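Local structure of myroilysin (Myroides profundi, 5CZW) at residues Gly120-Ser125 and Thr129-Thr134; Cys23-Pro28 and Met145-Gln150; Arg6-Ala11 and Ala168-Tyr173. The protein probably acts as a zinc-dependent endopeptidase of the astacin (M12A) family, held here in an inactive state by its own propeptide. The protein carries 1 engineered substitution. All coordinates share one frame; numbering follows the deposited sequence.

Interaction 1 (Gly120-Ser125 and Thr129-Thr134). Engineered in segment 129-134: Thr129 (natural residue Ala).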
ATOM      1  N   GLY A 120       5.997  -5.318   3.095  1.00  8.39           N
ATOM      2  CA  GLY A 120       6.379  -6.716   2.946  1.00  8.08           C
ATOM      3  C   GLY A 120       7.791  -7.048   2.536  1.00  9.94           C
ATOM      4  O   GLY A 120       8.077  -8.256   2.420  1.00 12.15           O
ATOM      5  N   TRP A 121       8.600  -6.052   2.201  1.00  9.46           N
ATOM      6  CA  TRP A 121       9.940  -6.329   1.638  1.00 10.83           C
ATOM      7  C   TRP A 121      11.074  -5.415   2.027  1.00 12.31           C
ATOM      8  O   TRP A 121      12.180  -5.494   1.396  1.00 14.24           O
ATOM      9  CB  TRP A 121       9.854  -6.418   0.124  1.00 11.31           C
ATOM     10  CG  TRP A 121       9.324  -5.177  -0.591  1.00 11.53           C
ATOM     11  CD1 TRP A 121       9.984  -4.035  -0.822  1.00 11.92           C
ATOM     12  CD2 TRP A 121       7.989  -4.960  -1.095  1.00 11.07           C
ATOM     13  NE1 TRP A 121       9.197  -3.132  -1.458  1.00 12.55           N
ATOM     14  CE2 TRP A 121       7.952  -3.681  -1.627  1.00 11.25           C
ATOM     15  CE3 TRP A 121       6.822  -5.741  -1.143  1.00 11.60           C
ATOM     16  CZ2 TRP A 121       6.795  -3.154  -2.225  1.00 10.68           C
ATOM     17  CZ3 TRP A 121       5.717  -5.252  -1.757  1.00 11.12           C
ATOM     18  CH2 TRP A 121       5.703  -3.977  -2.286  1.00 10.68           C
ATOM     19  N   PHE A 122      10.915  -4.616   3.033  1.00 11.75           N
ATOM     20  CA  PHE A 122      11.991  -3.753   3.452  1.00 12.35           C
ATOM     21  C   PHE A 122      12.984  -4.553   4.338  1.00 14.65           C
ATOM     22  O   PHE A 122      12.623  -5.470   5.097  1.00 14.56           O
ATOM     23  CB  PHE A 122      11.472  -2.554   4.208  1.00 12.55           C
ATOM     24  CG  PHE A 122      10.623  -1.591   3.446  1.00 10.25           C
ATOM     25  CD1 PHE A 122      10.734  -1.393   2.095  1.00  9.07           C
ATOM     26  CD2 PHE A 122       9.729  -0.819   4.156  1.00  8.73           C
ATOM     27  CE1 PHE A 122       9.946  -0.455   1.456  1.00  8.73           C
ATOM     28  CE2 PHE A 122       9.034   0.147   3.543  1.00  8.97           C
ATOM     29  CZ  PHE A 122       9.181   0.345   2.174  1.00  8.38           C
ATOM     30  N   ASP A 123      14.250  -4.152   4.256  1.00 15.70           N
ATOM     31  CA  ASP A 123      15.309  -4.637   5.181  1.00 15.81           C
ATOM     32  C   ASP A 123      16.380  -3.553   5.204  1.00 14.28           C
ATOM     33  O   ASP A 123      16.171  -2.480   4.667  1.00 13.28           O
ATOM     34  CB  ASP A 123      15.878  -5.966   4.718  1.00 17.88           C
ATOM     35  CG  ASP A 123      16.527  -5.904   3.322  1.00 21.38           C
ATOM     36  OD1 ASP A 123      17.301  -4.930   3.021  1.00 20.69           O
ATOM     37  OD2 ASP A 123      16.218  -6.813   2.469  1.00 28.51           O
ATOM     38  N   ASP A 124      17.436  -3.760   5.991  1.00 14.29           N
ATOM     39  CA  ASP A 124      18.322  -2.649   6.308  1.00 16.25           C
ATOM     40  C   ASP A 124      19.191  -2.312   5.071  1.00 14.48           C
ATOM     41  O   ASP A 124      19.913  -1.304   5.073  1.00 15.49           O
ATOM     42  CB  ASP A 124      19.215  -2.996   7.510  1.00 17.69           C
ATOM     43  CG  ASP A 124      18.483  -2.920   8.837  1.00 20.91           C
ATOM     44  OD1 ASP A 124      17.288  -2.599   8.906  1.00 21.47           O
ATOM     45  OD2 ASP A 124      19.133  -3.228   9.825  1.00 25.60           O
ATOM     46  N   SER A 125      19.162  -3.160   4.065  1.00 14.43           N
ATOM     47  CA  SER A 125      19.858  -2.837   2.802  1.00 16.41           C
ATOM     48  C   SER A 125      18.972  -2.176   1.754  1.00 15.01           C
ATOM     49  O   SER A 125      19.466  -1.771   0.689  1.00 14.33           O
ATOM     50  CB  SER A 125      20.531  -4.077   2.230  1.00 20.04           C
ATOM     51  OG  SER A 125      21.665  -4.424   3.033  1.00 25.86           O
ATOM     52  N   THR A 129      15.445   5.036  -2.635  1.00 11.69           N
ATOM     53  CA  THR A 129      14.391   5.174  -3.596  1.00 12.63           C
ATOM     54  C   THR A 129      13.275   4.184  -3.341  1.00 12.00           C
ATOM     55  O   THR A 129      12.088   4.514  -3.469  1.00 11.36           O
ATOM     56  CB  THR A 129      14.912   4.938  -5.004  1.00 12.62           C
ATOM     57  OG1 THR A 129      15.811   5.980  -5.292  1.00 14.07           O
ATOM     58  CG2 THR A 129      13.761   5.072  -5.967  1.00 13.43           C
ATOM     59  N   GLU A 130      13.631   2.992  -2.938  1.00 10.43           N
ATOM     60  CA  GLU A 130      12.604   1.969  -2.682  1.00 11.64           C
ATOM     61  C   GLU A 130      11.827   2.305  -1.434  1.00 11.37           C
ATOM     62  O   GLU A 130      10.600   2.146  -1.427  1.00 10.71           O
ATOM     63  CB  GLU A 130      13.207   0.611  -2.559  1.00 12.84           C
ATOM     64  CG  GLU A 130      12.198  -0.488  -2.272  1.00 13.06           C
ATOM     65  CD  GLU A 130      11.042  -0.552  -3.235  1.00 15.53           C
ATOM     66  OE1 GLU A 130      11.192  -0.163  -4.441  1.00 16.26           O
ATOM     67  OE2 GLU A 130       9.902  -0.944  -2.810  1.00 17.92           O
ATOM     68  N   PHE A 131      12.495   2.838  -0.397  1.00 11.64           N
ATOM     69  CA  PHE A 131      11.732   3.275   0.771  1.00  9.49           C
ATOM     70  C   PHE A 131      10.780   4.395   0.370  1.00  9.11           C
ATOM     71  O   PHE A 131       9.579   4.397   0.729  1.00  9.58           O
ATOM     72  CB  PHE A 131      12.563   3.764   1.946  1.00  9.92           C
ATOM     73  CG  PHE A 131      13.238   2.703   2.774  1.00 11.55           C
ATOM     74  CD1 PHE A 131      12.505   1.869   3.640  1.00 11.40           C
ATOM     75  CD2 PHE A 131      14.624   2.619   2.806  1.00 13.61           C
ATOM     76  CE1 PHE A 131      13.147   0.908   4.439  1.00 12.67           C
ATOM     77  CE2 PHE A 131      15.240   1.682   3.609  1.00 13.30           C
ATOM     78  CZ  PHE A 131      14.514   0.832   4.440  1.00 12.65           C
ATOM     79  N   SER A 132      11.296   5.368  -0.352  1.00  9.52           N
ATOM     80  CA  SER A 132      10.520   6.518  -0.738  1.00 10.69           C
ATOM     81  C   SER A 132       9.308   6.085  -1.580  1.00 10.58           C
ATOM     82  O   SER A 132       8.130   6.477  -1.313  1.00 11.82           O
ATOM     83  CB  SER A 132      11.381   7.528  -1.565  1.00 12.01           C
ATOM     84  OG  SER A 132      10.573   8.675  -1.926  1.00 14.90           O
ATOM     85  N   ARG A 133       9.545   5.294  -2.565  1.00 10.07           N
ATOM     86  CA  ARG A 133       8.456   4.838  -3.398  1.00 12.15           C
ATOM     87  C   ARG A 133       7.351   4.118  -2.621  1.00 10.96           C
ATOM     88  O   ARG A 133       6.172   4.428  -2.739  1.00 11.96           O
ATOM     89  CB  ARG A 133       9.003   3.896  -4.499  1.00 14.98           C
ATOM     90  CG  ARG A 133       7.956   3.345  -5.480  1.00 18.04           C
ATOM     91  CD  ARG A 133       8.567   2.369  -6.480  1.00 21.76           C
ATOM     92  NE  ARG A 133       8.847   1.086  -5.905  1.00 25.73           N
ATOM     93  CZ  ARG A 133       8.075   0.002  -5.997  1.00 25.92           C
ATOM     94  NH1 ARG A 133       6.959   0.012  -6.653  1.00 26.79           N
ATOM     95  NH2 ARG A 133       8.455  -1.086  -5.411  1.00 22.05           N
ATOM     96  N   THR A 134       7.769   3.148  -1.863  1.00  9.54           N
ATOM     97  CA  THR A 134       6.756   2.223  -1.273  1.00  9.14           C
ATOM     98  C   THR A 134       6.098   2.888  -0.004  1.00  8.55           C
ATOM     99  O   THR A 134       4.854   2.781   0.197  1.00  7.22           O
ATOM    100  CB  THR A 134       7.371   0.877  -1.006  1.00  9.81           C
ATOM    101  OG1 THR A 134       7.620   0.248  -2.281  1.00 12.13           O
ATOM    102  CG2 THR A 134       6.450  -0.034  -0.139  1.00  9.73           C
TER

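Interaction 2 (Cys23-Pro28 and Met145-Gln150). With ZN (zinc ion), chain B.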
ATOM      1  N   CYS A  23       1.822  -4.301  -4.441  1.00  8.91           N
ATOM      2  CA  CYS A  23       0.868  -3.580  -3.606  1.00  8.87           C
ATOM      3  C   CYS A  23      -0.453  -4.336  -3.768  1.00  9.32           C
ATOM      4  O   CYS A  23      -1.033  -4.342  -4.874  1.00  9.90           O
ATOM      5  CB  CYS A  23       0.667  -2.101  -3.950  1.00 10.12           C
ATOM      6  SG  CYS A  23      -0.404  -1.340  -2.698  1.00  7.80           S
ATOM      7  N   LYS A  24      -0.957  -4.798  -2.639  1.00  8.95           N
ATOM      8  CA  LYS A  24      -2.228  -5.462  -2.611  1.00  9.63           C
ATOM      9  C   LYS A  24      -3.345  -4.537  -2.203  1.00  8.77           C
ATOM     10  O   LYS A  24      -3.245  -3.927  -1.124  1.00  8.76           O
ATOM     11  CB  LYS A  24      -2.126  -6.644  -1.646  1.00  9.58           C
ATOM     12  CG  LYS A  24      -1.146  -7.760  -2.071  1.00 10.83           C
ATOM     13  CD  LYS A  24      -1.233  -8.828  -0.945  1.00 10.69           C
ATOM     14  CE  LYS A  24      -0.428 -10.033  -1.369  1.00 11.61           C
ATOM     15  NZ  LYS A  24      -0.335 -11.003  -0.304  1.00 10.37           N
ATOM     16  N   ASP A  25      -4.423  -4.411  -2.949  1.00  9.69           N
ATOM     17  CA  ASP A  25      -5.666  -3.861  -2.424  1.00 12.17           C
ATOM     18  C   ASP A  25      -6.185  -4.753  -1.289  1.00 13.75           C
ATOM     19  O   ASP A  25      -6.168  -5.982  -1.358  1.00 14.23           O
ATOM     20  CB  ASP A  25      -6.748  -3.763  -3.486  1.00 12.93           C
ATOM     21  CG  ASP A  25      -6.318  -2.972  -4.696  1.00 15.27           C
ATOM     22  OD1 ASP A  25      -5.626  -1.948  -4.560  1.00 13.61           O
ATOM     23  OD2 ASP A  25      -6.812  -3.256  -5.788  1.00 15.00           O
ATOM     24  N   VAL A  26      -6.617  -4.119  -0.226  1.00 13.47           N
ATOM     25  CA  VAL A  26      -7.194  -4.820   0.881  1.00 13.03           C
ATOM     26  C   VAL A  26      -8.492  -4.167   1.317  1.00 14.05           C
ATOM     27  O   VAL A  26      -8.636  -2.994   1.285  1.00 14.20           O
ATOM     28  CB  VAL A  26      -6.235  -4.856   2.109  1.00 13.68           C
ATOM     29  CG1 VAL A  26      -5.075  -5.796   1.799  1.00 12.35           C
ATOM     30  CG2 VAL A  26      -5.791  -3.447   2.557  1.00 13.42           C
ATOM     31  N   TYR A  27      -9.430  -4.970   1.747  1.00 15.33           N
ATOM     32  CA  TYR A  27     -10.730  -4.505   2.152  1.00 20.66           C
ATOM     33  C   TYR A  27     -11.131  -4.957   3.561  1.00 17.69           C
ATOM     34  O   TYR A  27     -10.913  -6.045   3.913  1.00 20.27           O
ATOM     35  CB  TYR A  27     -11.742  -5.038   1.149  1.00 24.50           C
ATOM     36  CG  TYR A  27     -11.343  -4.534  -0.210  1.00 29.44           C
ATOM     37  CD1 TYR A  27     -11.397  -3.211  -0.466  1.00 36.81           C
ATOM     38  CD2 TYR A  27     -10.849  -5.342  -1.143  1.00 31.94           C
ATOM     39  CE1 TYR A  27     -11.006  -2.712  -1.662  1.00 38.89           C
ATOM     40  CE2 TYR A  27     -10.459  -4.843  -2.347  1.00 34.31           C
ATOM     41  CZ  TYR A  27     -10.513  -3.527  -2.552  1.00 37.04           C
ATOM     42  OH  TYR A  27     -10.188  -2.937  -3.681  1.00 38.86           O
ATOM     43  N   PRO A  28     -11.761  -3.954   4.341  1.00 18.02           N
ATOM     44  CA  PRO A  28     -12.157  -4.373   5.708  1.00 20.29           C
ATOM     45  C   PRO A  28     -13.155  -5.545   5.654  1.00 23.47           C
ATOM     46  O   PRO A  28     -13.969  -5.623   4.745  1.00 18.81           O
ATOM     47  CB  PRO A  28     -12.824  -3.126   6.280  1.00 21.60           C
ATOM     48  CG  PRO A  28     -12.365  -1.991   5.418  1.00 22.27           C
ATOM     49  CD  PRO A  28     -12.140  -2.559   4.070  1.00 19.08           C
ATOM     50  N   MET A 145      -6.065   7.829  -1.150  1.00 10.96           N
ATOM     51  CA  MET A 145      -5.859   7.713  -2.571  1.00 12.35           C
ATOM     52  C   MET A 145      -5.946   6.289  -3.070  1.00 10.92           C
ATOM     53  O   MET A 145      -5.558   5.419  -2.386  1.00 11.33           O
ATOM     54  CB  MET A 145      -4.512   8.298  -2.915  1.00 16.03           C
ATOM     55  CG  MET A 145      -4.600   9.834  -2.804  1.00 20.34           C
ATOM     56  SD  MET A 145      -3.216  10.706  -3.434  1.00 24.21           S
ATOM     57  CE  MET A 145      -3.544  10.686  -5.182  1.00 23.51           C
ATOM     58  N   ILE A 146      -6.475   6.120  -4.278  1.00 10.80           N
ATOM     59  CA  ILE A 146      -6.530   4.841  -4.938  1.00 11.20           C
ATOM     60  C   ILE A 146      -5.383   4.723  -5.962  1.00 11.07           C
ATOM     61  O   ILE A 146      -4.679   5.693  -6.234  1.00 10.95           O
ATOM     62  CB  ILE A 146      -7.939   4.640  -5.537  1.00 12.24           C
ATOM     63  CG1 ILE A 146      -8.141   5.625  -6.686  1.00 14.65           C
ATOM     64  CG2 ILE A 146      -8.973   4.646  -4.415  1.00 11.77           C
ATOM     65  CD1 ILE A 146      -9.424   5.384  -7.496  1.00 16.91           C
ATOM     66  N   HIS A 147      -5.231   3.521  -6.541  1.00  9.64           N
ATOM     67  CA  HIS A 147      -4.327   3.371  -7.579  1.00 10.36           C
ATOM     68  C   HIS A 147      -4.616   4.178  -8.850  1.00 11.67           C
ATOM     69  O   HIS A 147      -5.742   4.215  -9.347  1.00 13.06           O
ATOM     70  CB  HIS A 147      -4.256   1.907  -7.994  1.00 10.24           C
ATOM     71  CG  HIS A 147      -3.470   1.063  -7.025  1.00  9.94           C
ATOM     72  ND1 HIS A 147      -3.913  -0.157  -6.578  1.00  9.77           N
ATOM     73  CD2 HIS A 147      -2.339   1.315  -6.303  1.00 10.15           C
ATOM     74  CE1 HIS A 147      -3.076  -0.641  -5.685  1.00 12.10           C
ATOM     75  NE2 HIS A 147      -2.089   0.188  -5.593  1.00  9.44           N
ATOM     76  N   GLU A 148      -3.571   4.692  -9.424  1.00 12.45           N
ATOM     77  CA  GLU A 148      -3.582   5.142 -10.856  1.00 13.81           C
ATOM     78  C   GLU A 148      -3.143   3.997 -11.724  1.00 14.60           C
ATOM     79  O   GLU A 148      -2.114   3.407 -11.466  1.00 15.80           O
ATOM     80  CB  GLU A 148      -2.584   6.287 -11.050  1.00 13.73           C
ATOM     81  CG  GLU A 148      -2.999   7.572 -10.304  1.00 14.71           C
ATOM     82  CD  GLU A 148      -4.231   8.232 -10.929  1.00 15.57           C
ATOM     83  OE1 GLU A 148      -4.345   8.341 -12.213  1.00 15.55           O
ATOM     84  OE2 GLU A 148      -5.158   8.559 -10.136  1.00 14.94           O
ATOM     85  N   HIS A 149      -3.964   3.603 -12.690  1.00 15.41           N
ATOM     86  CA  HIS A 149      -3.609   2.475 -13.563  1.00 14.43           C
ATOM     87  C   HIS A 149      -4.023   2.866 -14.977  1.00 15.42           C
ATOM     88  O   HIS A 149      -5.162   3.103 -15.224  1.00 18.37           O
ATOM     89  CB  HIS A 149      -4.344   1.254 -13.136  1.00 14.73           C
ATOM     90  CG  HIS A 149      -4.233   0.146 -14.111  1.00 14.06           C
ATOM     91  ND1 HIS A 149      -3.051  -0.516 -14.341  1.00 15.10           N
ATOM     92  CD2 HIS A 149      -5.160  -0.437 -14.891  1.00 13.98           C
ATOM     93  CE1 HIS A 149      -3.247  -1.446 -15.267  1.00 15.95           C
ATOM     94  NE2 HIS A 149      -4.529  -1.423 -15.601  1.00 16.29           N
ATOM     95  N   GLN A 150      -3.040   2.995 -15.846  1.00 15.41           N
ATOM     96  CA  GLN A 150      -3.246   3.304 -17.244  1.00 20.39           C
ATOM     97  C   GLN A 150      -3.215   1.950 -17.875  1.00 17.48           C
ATOM     98  O   GLN A 150      -2.170   1.308 -17.881  1.00 17.51           O
ATOM     99  CB  GLN A 150      -2.038   4.148 -17.737  1.00 24.47           C
ATOM    100  CG  GLN A 150      -2.210   4.816 -19.092  1.00 32.29           C
ATOM    101  CD  GLN A 150      -3.246   5.914 -18.996  1.00 38.95           C
ATOM    102  OE1 GLN A 150      -4.045   6.101 -19.899  1.00 48.14           O
ATOM    103  NE2 GLN A 150      -3.295   6.589 -17.835  1.00 43.96           N
TER
HETATM  104 ZN    ZN B 301      -1.016   0.563  -3.873  1.00 16.66          ZN

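Interaction 3 (Arg6-Ala11 and Ala168-Tyr173)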
ATOM      1  N   ARG A   6      -2.385  -9.504  16.947  1.00 19.98           N
ATOM      2  CA  ARG A   6      -2.502 -10.956  16.818  1.00 23.82           C
ATOM      3  C   ARG A   6      -1.525 -11.447  15.768  1.00 23.16           C
ATOM      4  O   ARG A   6      -1.253 -10.785  14.739  1.00 22.26           O
ATOM      5  CB  ARG A   6      -3.921 -11.369  16.433  1.00 27.73           C
ATOM      6  CG  ARG A   6      -4.404 -10.681  15.173  1.00 30.92           C
ATOM      7  CD  ARG A   6      -5.061 -11.595  14.175  1.00 36.28           C
ATOM      8  NE  ARG A   6      -4.166 -12.266  13.233  1.00 41.01           N
ATOM      9  CZ  ARG A   6      -3.592 -11.735  12.143  1.00 44.47           C
ATOM     10  NH1 ARG A   6      -3.684 -10.431  11.795  1.00 36.54           N
ATOM     11  NH2 ARG A   6      -2.885 -12.555  11.389  1.00 43.92           N
ATOM     12  N   ALA A   7      -1.013 -12.660  15.991  1.00 21.95           N
ATOM     13  CA  ALA A   7       0.028 -13.183  15.127  1.00 22.38           C
ATOM     14  C   ALA A   7      -0.409 -13.509  13.680  1.00 21.28           C
ATOM     15  O   ALA A   7      -1.507 -13.988  13.436  1.00 22.17           O
ATOM     16  CB  ALA A   7       0.684 -14.423  15.799  1.00 26.31           C
ATOM     17  N   VAL A   8       0.438 -13.221  12.711  1.00 24.33           N
ATOM     18  CA  VAL A   8       0.203 -13.669  11.341  1.00 26.93           C
ATOM     19  C   VAL A   8       0.628 -15.137  11.262  1.00 31.26           C
ATOM     20  O   VAL A   8       1.704 -15.481  11.750  1.00 35.48           O
ATOM     21  CB  VAL A   8       0.941 -12.807  10.299  1.00 30.81           C
ATOM     22  CG1 VAL A   8       0.944 -13.426   8.910  1.00 28.99           C
ATOM     23  CG2 VAL A   8       0.263 -11.450  10.210  1.00 30.62           C
ATOM     24  N   PRO A   9      -0.236 -15.999  10.694  1.00 33.06           N
ATOM     25  CA  PRO A   9       0.195 -17.360  10.424  1.00 35.39           C
ATOM     26  C   PRO A   9       1.171 -17.374   9.251  1.00 33.85           C
ATOM     27  O   PRO A   9       0.772 -17.241   8.088  1.00 34.86           O
ATOM     28  CB  PRO A   9      -1.121 -18.118  10.127  1.00 35.10           C
ATOM     29  CG  PRO A   9      -2.167 -17.090   9.895  1.00 36.23           C
ATOM     30  CD  PRO A   9      -1.656 -15.758  10.353  1.00 35.63           C
ATOM     31  N   LYS A  10       2.450 -17.523   9.542  1.00 37.27           N
ATOM     32  CA  LYS A  10       3.453 -17.470   8.481  1.00 39.60           C
ATOM     33  C   LYS A  10       3.411 -18.617   7.460  1.00 39.06           C
ATOM     34  O   LYS A  10       4.041 -18.536   6.387  1.00 33.23           O
ATOM     35  CB  LYS A  10       4.839 -17.290   9.071  1.00 43.77           C
ATOM     36  CG  LYS A  10       4.957 -15.873   9.601  1.00 47.59           C
ATOM     37  CD  LYS A  10       6.245 -15.585  10.326  1.00 48.74           C
ATOM     38  CE  LYS A  10       6.124 -14.251  11.031  1.00 48.16           C
ATOM     39  NZ  LYS A  10       6.997 -14.242  12.233  1.00 49.99           N
ATOM     40  N   ALA A  11       2.631 -19.650   7.759  1.00 35.40           N
ATOM     41  CA  ALA A  11       2.288 -20.649   6.754  1.00 35.54           C
ATOM     42  C   ALA A  11       1.296 -20.146   5.691  1.00 34.49           C
ATOM     43  O   ALA A  11       1.211 -20.726   4.608  1.00 33.14           O
ATOM     44  CB  ALA A  11       1.732 -21.908   7.428  1.00 37.12           C
ATOM     45  N   ALA A 168      -4.137 -15.994  -2.996  1.00 15.44           N
ATOM     46  CA  ALA A 168      -4.849 -16.992  -2.213  1.00 20.60           C
ATOM     47  C   ALA A 168      -4.569 -16.923  -0.719  1.00 22.13           C
ATOM     48  O   ALA A 168      -5.395 -17.408   0.056  1.00 28.97           O
ATOM     49  CB  ALA A 168      -4.532 -18.398  -2.734  1.00 21.75           C
ATOM     50  N   GLY A 169      -3.411 -16.406  -0.324  1.00 21.93           N
ATOM     51  CA  GLY A 169      -3.020 -16.413   1.083  1.00 22.54           C
ATOM     52  C   GLY A 169      -3.166 -15.063   1.800  1.00 18.45           C
ATOM     53  O   GLY A 169      -4.031 -14.265   1.467  1.00 20.23           O
ATOM     54  N   TYR A 170      -2.348 -14.885   2.838  1.00 17.51           N
ATOM     55  CA  TYR A 170      -2.481 -13.783   3.752  1.00 16.52           C
ATOM     56  C   TYR A 170      -2.122 -12.499   2.972  1.00 16.03           C
ATOM     57  O   TYR A 170      -1.160 -12.522   2.257  1.00 16.48           O
ATOM     58  CB  TYR A 170      -1.571 -13.945   4.966  1.00 16.82           C
ATOM     59  CG  TYR A 170      -1.760 -12.846   5.991  1.00 17.58           C
ATOM     60  CD1 TYR A 170      -2.776 -12.948   6.936  1.00 18.49           C
ATOM     61  CD2 TYR A 170      -0.924 -11.761   6.041  1.00 19.52           C
ATOM     62  CE1 TYR A 170      -2.999 -11.955   7.881  1.00 22.38           C
ATOM     63  CE2 TYR A 170      -1.159 -10.727   6.994  1.00 22.13           C
ATOM     64  CZ  TYR A 170      -2.223 -10.846   7.883  1.00 23.59           C
ATOM     65  OH  TYR A 170      -2.491  -9.909   8.857  1.00 26.69           O
ATOM     66  N   PRO A 171      -2.845 -11.398   3.137  1.00 15.85           N
ATOM     67  CA  PRO A 171      -4.069 -11.188   3.958  1.00 16.17           C
ATOM     68  C   PRO A 171      -5.405 -11.394   3.259  1.00 14.79           C
ATOM     69  O   PRO A 171      -6.437 -11.391   3.916  1.00 17.43           O
ATOM     70  CB  PRO A 171      -3.996  -9.683   4.258  1.00 16.91           C
ATOM     71  CG  PRO A 171      -3.317  -9.155   3.014  1.00 16.14           C
ATOM     72  CD  PRO A 171      -2.242 -10.117   2.690  1.00 15.61           C
ATOM     73  N   ASN A 172      -5.408 -11.461   1.916  1.00 13.68           N
ATOM     74  CA  ASN A 172      -6.638 -11.508   1.151  1.00 14.26           C
ATOM     75  C   ASN A 172      -7.416 -12.828   1.295  1.00 16.30           C
ATOM     76  O   ASN A 172      -8.617 -12.765   1.432  1.00 18.71           O
ATOM     77  CB  ASN A 172      -6.389 -11.296  -0.357  1.00 13.80           C
ATOM     78  CG  ASN A 172      -5.829  -9.892  -0.716  1.00 13.79           C
ATOM     79  OD1 ASN A 172      -4.890  -9.820  -1.430  1.00 13.10           O
ATOM     80  ND2 ASN A 172      -6.480  -8.818  -0.304  1.00 14.44           N
ATOM     81  N   TYR A 173      -6.738 -13.964   1.237  1.00 18.39           N
ATOM     82  CA  TYR A 173      -7.422 -15.252   1.172  1.00 20.81           C
ATOM     83  C   TYR A 173      -8.482 -15.271   0.002  1.00 21.85           C
ATOM     84  O   TYR A 173      -9.693 -15.595   0.161  1.00 18.71           O
ATOM     85  CB  TYR A 173      -8.020 -15.529   2.552  1.00 21.22           C
ATOM     86  CG  TYR A 173      -7.019 -15.679   3.669  1.00 20.32           C
ATOM     87  CD1 TYR A 173      -6.212 -16.801   3.754  1.00 21.66           C
ATOM     88  CD2 TYR A 173      -6.850 -14.698   4.640  1.00 18.57           C
ATOM     89  CE1 TYR A 173      -5.282 -16.955   4.774  1.00 21.59           C
ATOM     90  CE2 TYR A 173      -5.953 -14.849   5.665  1.00 18.74           C
ATOM     91  CZ  TYR A 173      -5.156 -15.970   5.735  1.00 21.86           C
ATOM     92  OH  TYR A 173      -4.248 -16.110   6.775  1.00 22.79           O
TER

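Interaction 1 (Gly120-Ser125 and Thr129-Thr134)
Trp121 and Phe122, in the loop after strand 117-118, pack on Glu130, Phe131 and Thr134 of helix 128-143 in a partly buried loop-to-helix contact that joins a polar node to an aromatic pair. This is the helix that carries, further along, the zinc-binding HExxH motif of the metzincins, with His137 and His141; the loop thus lies against its early turns. The polar node is Glu130 OE2. Trp121 NE1, at the edge of the indole, donates to Glu130 OE2 over 2.7 Å, nearly in the ring plane, and meets the oxygen on its anti side, 35° out of the carboxylate plane. Thr134 OG1 reaches Glu130 OE2 from above that plane at 2.6 Å, and Arg133 NH2 takes its syn lone pair, so three donors grip one atom. Arg133 also lies side-on, its NE bonded to Glu130 OE1 at 3.0 Å, which fixes the rotation of the carboxylate and would be expected to favour its charged form in this buried place. Glu130 can offer OE2 to the loop with CG anti to the backbone N (chi1 179°) and a bend at chi2. The apolar half is an edge-to-face pair: Phe131 turns its edge to one face of Phe122, the centroids 4.7 Å apart and the planes at 54°. Thr134 serves both halves, its methyl CG2 lying 3.6 Å from Phe122 CZ. Beyond the contact, Phe122 stacks with Phe119, and Phe131 rests on Val60 of helix 58-63. Asp123 OD1 accepts from Ser125 N in an Asx turn, while Asp123 O sits 3.7 Å from Phe131 CZ.

Interaction 2 (Cys23-Pro28 and Met145-Gln150)
Cys23 and His147 converge on one zinc ion from the two segments, the sulfur from 23-28 and the imidazole from 145-150. Cys23 SG binds the zinc at 2.3 Å and His147 NE2 binds it at 2.1 Å. The ion is centred between the two carbons beside that nitrogen, 2.9 Å from His147 CD2 and 3.0 Å from His147 CE1, but it sits clearly out of the ring plane. Cys23 SG lies at the edge of the His147 ring, near its plane, 3.7 Å from His147 NE2. With SG anti to the backbone N (chi1 -174°), the side chain of Cys23 reaches out from its loop to the ion. His137 and His141 supply the other two ligands, completing the HExxHxxGxxHE zinc site of the astacins, and the propeptide cysteine as fourth ligand is the arrangement of a cysteine switch: it occupies a metal position that in active metzincins is generally left to water. Asp25 sets its carboxylate obliquely beside His147, the two planes 40° apart. Asp25 OD1 is 3.1 Å from His147 CE1, but the angle to His147 ND1 is too poor for a hydrogen bond. What couples the two is Tyr187, whose OH is hydrogen-bonded to both Asp25 OD2 and His147 ND1 and so helps to fix the turn of the ring.

Interaction 3 (Arg6-Ala11 and Ala168-Tyr173)
The extended run through Val8 passes the turn that carries Tyr170, with the CA atoms of Pro9 and Tyr170 8.0 Å apart. That five-residue turn is closed by a backbone hydrogen bond from Tyr173 N to Gly169 O, 2.7 Å, and contains a cis peptide before Pro171. Tyr170 projects from it, CG anti to the backbone N (chi1 -176°), and its ring is enclosed on both faces. Over one lies Val8 CG1 in a CH-pi contact, 3.9 Å from the centroid of the Tyr170 ring; over the other sits CB of its own neighbour Pro171, a sandwich that ties the cis-proline turn after helix 160-167 to the N-terminal propeptide region. At the phenol end Val8 CG2 packs 3.5 Å from Tyr170 CZ. Arg6 NH1 donates to Tyr170 OH over 3.2 Å, with an N-H...O angle of 163° and the hydroxyl near the guanidinium plane. Glu115 OE2, the stronger partner of that hydroxyl, is hydrogen-bonded to it as well. A leucine in place of Tyr170 would probably leave Arg6 NH1 and Glu115 without the hydroxyl they share and Val8 CG1 without its aromatic face. On the exposed side, Pro9 CG approaches Tyr173 OH to 3.9 Å, and that hydroxyl is hydrogen-bonded to Asp12.

Overall arrangement
The three contacts are nested along the chain: interaction 1 lies within the loop closed by interaction 2, which lies within that closed by interaction 3. Their centres stand about 18 to 21 Å apart, with interaction 2 nearest the centre of the chain. One side of interaction 1 is the start of helix 128-143, whose His137 and His141 share the zinc with interaction 2, and the nearest atoms of the two are about 4 Å apart. Interactions 2 and 3 touch, probably through a hydrogen bond from Asn172 ND2 to Asp25 O (3.0 Å). The propeptide is thus held at the metal and at the surface turn 168-173, among other places, consistent with a latent enzyme.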